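Local coordinates for esterase E25 (Uncultured bacterium, PDB 4Q05), which probably hydrolyses carboxylic esters as a dimeric member of the bacterial hormone-sensitive lipase family, within the GTSAG motif subfamily, at residues G214-Q217 with H218-Q222; S282-Y285 with G286-G290. One frame throughout, in Å; residues are numbered along the deposited sequence.

The two contacts, their centres about 10 Å apart on the same side of the chain's centre, show a helix side chain bonded to a loop of the alpha/beta hydrolase fold. Interaction 1 comes first along the chain, in the last turns of helix 206-221, the helix that links the neighbouring parallel strands 200-205 and 229-235. Interaction 2 follows in the loop between helix 262-271 and strand 294-299. They meet through Q217, whose NE2 lies 2.9 Å from P283 O and 3.1 Å from D287 O, both probable hydrogen bonds, while I220 CD1 packs against H289 O at 3.5 Å. A helix beginning at the probable nucleophile elbow thus holds, near its far end, the loop that leads into strand 294-299.

Interaction 1 of 2, residues G214-Q217 with H218-Q222; sequences GLVQ and HLIEQ
L215 and L219 meet one turn apart on helix 206-221, the helical part of a beta-alpha-beta crossover, on a side that faces helix 179-194. In L215, chi1 of 172° puts CG beside the carbonyl carbon, and chi2 of 63° sets CD1 3.9 Å from L219 CG. In L219, CG stands anti to the carbonyl carbon, which lays the branch over L215 O, and its CD1 reaches L215 CG at 3.9 Å. V216 CG1 touches I220 CD1, the tip of an extended side chain, at 3.8 Å. Y188 covers L219, and L202 of strand 200-205 covers both L215 and V216. With an alanine in place of L219, L215 CD1 would probably lose its neighbour one turn on, and a gap would be left next to Y188. The H218 ring meets F185 edge-to-face, and E221 OE1 lies at its edge, in plane. The backbone bonds are regular; L219 N gives L215 O a nearly straight one of 2.8 Å (175°). Q217 turns elsewhere: its NE2 bonds to P283 O and D287 O. The chemistry therefore divides the helix: L215 and L219 pack toward helix 179-194, L215 and V216 on L202, while I220 and the Q217 amide serve the loop side.

Interaction 2 of 2, residues S282-Y285 with G286-G290; sequences SPLY and GDLHG
P283 and G286 are joined by the second of two successive i to i+3 backbone bonds of the short 3-10 segment 283-285, in the loop ahead of strand 294-299 of the alpha/beta hydrolase fold. G286 N reaches P283 O at 2.8 Å. The N-H...O angle is a bent 151°. The donor comes from above the carbonyl plane, 62° out of it, so the bond does not follow a lone pair. Just before it, Y285 N bonds to S282 O in the same spacing. Beyond G286 the chain runs extended through D287, and the L288 side chain lies beside the turn. The CB of L288 points toward 282-285, and with CG anti to the carbonyl carbon its CD2 comes 4.2 Å from P283 O. Its CD1 meets L284 CD1 loosely at 4.4 Å. Both leucines also lean on helix 305-317, L284 on R310 and T311, L288 on K314 and L315, so the loose leucine pair also packs against side chains of that helix. K314 NZ grips the loop as well, bonding to the carbonyl oxygens of L284 and G286. On the Y285 ring, S282 CB sits at the edge, in plane. Farther along, D287 forms an Asx turn, its OD1 accepting from H289 N at 3.0 Å from above the carboxylate plane. The same oxygen is held a second time: H289 ND1, whose ring plane contains it to within 2°, donates to its syn lone pair at 2.7 Å.

Interaction 1 of 2, residues G214-Q217 with H218-Q222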
loop_
_atom_site.group_PDB
_atom_site.type_symbol
_atom_site.label_atom_id
_atom_site.label_comp_id
_atom_site.label_asym_id
_atom_site.label_seq_id
_atom_site.Cartn_x
_atom_site.Cartn_y
_atom_site.Cartn_z
ATOM N N GLY A 214 11.016 -16.647 -7.577
ATOM C CA GLY A 214 11.549 -17.996 -7.495
ATOM C C GLY A 214 12.988 -18.076 -7.964
ATOM O O GLY A 214 13.818 -18.749 -7.357
ATOM N N LEU A 215 13.295 -17.379 -9.051
ATOM C CA LEU A 215 14.667 -17.335 -9.548
ATOM C C LEU A 215 15.622 -16.735 -8.524
ATOM O O LEU A 215 16.700 -17.274 -8.263
ATOM C CB LEU A 215 14.754 -16.511 -10.826
ATOM C CG LEU A 215 16.206 -16.291 -11.258
ATOM C CD1 LEU A 215 16.859 -17.631 -11.589
ATOM C CD2 LEU A 215 16.278 -15.354 -12.447
ATOM N N VAL A 216 15.243 -15.597 -7.950
ATOM C CA VAL A 216 16.136 -14.940 -7.011
ATOM C C VAL A 216 16.410 -15.849 -5.809
ATOM O O VAL A 216 17.522 -15.893 -5.311
ATOM C CB VAL A 216 15.590 -13.573 -6.553
ATOM C CG1 VAL A 216 16.492 -12.974 -5.478
ATOM C CG2 VAL A 216 15.493 -12.636 -7.745
ATOM N N GLN A 217 15.392 -16.566 -5.349
ATOM C CA GLN A 217 15.564 -17.498 -4.243
ATOM C C GLN A 217 16.563 -18.602 -4.599
ATOM O O GLN A 217 17.424 -18.962 -3.796
ATOM C CB GLN A 217 14.210 -18.088 -3.836
ATOM C CG GLN A 217 13.356 -17.077 -3.086
ATOM C CD GLN A 217 11.909 -17.478 -2.998
ATOM O OE1 GLN A 217 11.374 -18.110 -3.902
ATOM N NE2 GLN A 217 11.263 -17.102 -1.916
ATOM N N HIS A 218 16.446 -19.113 -5.817
ATOM C CA HIS A 218 17.372 -20.109 -6.349
ATOM C C HIS A 218 18.799 -19.549 -6.403
ATOM O O HIS A 218 19.736 -20.160 -5.880
ATOM C CB HIS A 218 16.907 -20.544 -7.740
ATOM C CG HIS A 218 17.728 -21.642 -8.347
ATOM N ND1 HIS A 218 18.113 -22.765 -7.643
ATOM C CD2 HIS A 218 18.221 -21.799 -9.600
ATOM C CE1 HIS A 218 18.815 -23.559 -8.432
ATOM N NE2 HIS A 218 18.893 -22.997 -9.625
ATOM N N LEU A 219 18.957 -18.375 -7.011
ATOM C CA LEU A 219 20.262 -17.715 -7.080
ATOM C C LEU A 219 20.900 -17.554 -5.708
ATOM O O LEU A 219 22.102 -17.770 -5.543
ATOM C CB LEU A 219 20.157 -16.341 -7.738
ATOM C CG LEU A 219 19.634 -16.288 -9.166
ATOM C CD1 LEU A 219 19.447 -14.838 -9.598
ATOM C CD2 LEU A 219 20.569 -17.030 -10.111
ATOM N N ILE A 220 20.105 -17.141 -4.728
ATOM C CA ILE A 220 20.631 -16.935 -3.390
ATOM C C ILE A 220 21.117 -18.258 -2.809
ATOM O O ILE A 220 22.177 -18.313 -2.187
ATOM C CB ILE A 220 19.587 -16.272 -2.473
ATOM C CG1 ILE A 220 19.399 -14.810 -2.878
ATOM C CG2 ILE A 220 20.018 -16.346 -1.025
ATOM C CD1 ILE A 220 18.138 -14.186 -2.306
ATOM N N GLU A 221 20.344 -19.316 -3.034
ATOM C CA GLU A 221 20.703 -20.662 -2.601
ATOM C C GLU A 221 22.027 -21.092 -3.221
ATOM O O GLU A 221 22.893 -21.642 -2.541
ATOM C CB GLU A 221 19.638 -21.668 -3.041
ATOM C CG GLU A 221 18.322 -21.615 -2.283
ATOM C CD GLU A 221 17.263 -22.539 -2.888
ATOM O OE1 GLU A 221 17.620 -23.354 -3.777
ATOM O OE2 GLU A 221 16.078 -22.443 -2.481
ATOM N N GLN A 222 22.154 -20.856 -4.524
ATOM C CA GLN A 222 23.312 -21.276 -5.302
ATOM C C GLN A 222 24.465 -20.283 -5.222
ATOM O O GLN A 222 25.504 -20.485 -5.847
ATOM C CB GLN A 222 22.918 -21.474 -6.762
ATOM C CG GLN A 222 21.918 -22.586 -6.979
ATOM C CD GLN A 222 22.466 -23.942 -6.563
ATOM O OE1 GLN A 222 21.849 -24.662 -5.770
ATOM N NE2 GLN A 222 23.631 -24.297 -7.096
#

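Interaction 2 of 2, residues S282-Y285 with G286-G290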
loop_
_atom_site.group_PDB
_atom_site.type_symbol
_atom_site.label_atom_id
_atom_site.label_comp_id
_atom_site.label_asym_id
_atom_site.label_seq_id
_atom_site.Cartn_x
_atom_site.Cartn_y
_atom_site.Cartn_z
ATOM N N SER A 282 4.276 -20.624 -4.854
ATOM C CA SER A 282 3.939 -19.333 -4.258
ATOM C C SER A 282 5.149 -18.869 -3.477
ATOM O O SER A 282 5.277 -19.170 -2.292
ATOM C CB SER A 282 2.750 -19.494 -3.324
ATOM O OG SER A 282 1.584 -19.835 -4.058
ATOM N N PRO A 283 6.075 -18.183 -4.160
ATOM C CA PRO A 283 7.389 -17.839 -3.613
ATOM C C PRO A 283 7.341 -16.962 -2.351
ATOM O O PRO A 283 8.347 -16.893 -1.645
ATOM C CB PRO A 283 8.065 -17.071 -4.759
ATOM C CG PRO A 283 7.325 -17.410 -5.968
ATOM C CD PRO A 283 5.932 -17.798 -5.575
ATOM N N LEU A 284 6.220 -16.295 -2.089
ATOM C CA LEU A 284 6.061 -15.528 -0.853
ATOM C C LEU A 284 6.367 -16.407 0.362
ATOM O O LEU A 284 6.846 -15.924 1.390
ATOM C CB LEU A 284 4.632 -14.991 -0.735
ATOM C CG LEU A 284 4.291 -14.250 0.560
ATOM C CD1 LEU A 284 5.282 -13.092 0.784
ATOM C CD2 LEU A 284 2.868 -13.735 0.511
ATOM N N TYR A 285 6.074 -17.700 0.241
ATOM C CA TYR A 285 6.296 -18.638 1.341
ATOM C C TYR A 285 7.751 -19.019 1.506
ATOM O O TYR A 285 8.134 -19.616 2.516
ATOM C CB TYR A 285 5.426 -19.892 1.183
ATOM C CG TYR A 285 3.983 -19.562 1.398
ATOM C CD1 TYR A 285 3.516 -19.266 2.666
ATOM C CD2 TYR A 285 3.099 -19.488 0.336
ATOM C CE1 TYR A 285 2.209 -18.931 2.877
ATOM C CE2 TYR A 285 1.779 -19.147 0.535
ATOM C CZ TYR A 285 1.343 -18.872 1.807
ATOM O OH TYR A 285 0.038 -18.529 2.025
ATOM N N GLY A 286 8.566 -18.680 0.517
ATOM C CA GLY A 286 9.981 -18.982 0.608
ATOM C C GLY A 286 10.714 -17.877 1.343
ATOM O O GLY A 286 10.113 -16.879 1.759
ATOM N N ASP A 287 12.021 -18.049 1.481
ATOM C CA ASP A 287 12.876 -17.088 2.161
ATOM C C ASP A 287 13.119 -15.879 1.269
ATOM O O ASP A 287 13.426 -16.031 0.092
ATOM C CB ASP A 287 14.219 -17.742 2.487
ATOM C CG ASP A 287 14.996 -16.997 3.574
ATOM O OD1 ASP A 287 14.648 -15.839 3.904
ATOM O OD2 ASP A 287 15.965 -17.586 4.096
ATOM N N LEU A 288 12.990 -14.680 1.832
ATOM C CA LEU A 288 13.232 -13.454 1.077
ATOM C C LEU A 288 14.462 -12.698 1.574
ATOM O O LEU A 288 14.788 -11.626 1.064
ATOM C CB LEU A 288 11.999 -12.546 1.120
ATOM C CG LEU A 288 10.717 -13.180 0.576
ATOM C CD1 LEU A 288 9.581 -12.160 0.524
ATOM C CD2 LEU A 288 10.967 -13.751 -0.801
ATOM N N HIS A 289 15.159 -13.246 2.565
ATOM C CA HIS A 289 16.409 -12.632 2.987
ATOM C C HIS A 289 17.401 -12.616 1.833
ATOM O O HIS A 289 17.456 -13.548 1.038
ATOM C CB HIS A 289 17.031 -13.368 4.179
ATOM C CG HIS A 289 16.273 -13.206 5.460
ATOM N ND1 HIS A 289 15.221 -14.028 5.811
ATOM C CD2 HIS A 289 16.427 -12.331 6.483
ATOM C CE1 HIS A 289 14.757 -13.661 6.993
ATOM N NE2 HIS A 289 15.468 -12.632 7.419
ATOM N N GLY A 290 18.192 -11.554 1.745
ATOM C CA GLY A 290 19.187 -11.460 0.696
ATOM C C GLY A 290 18.666 -10.881 -0.601
ATOM O O GLY A 290 19.434 -10.667 -1.536
#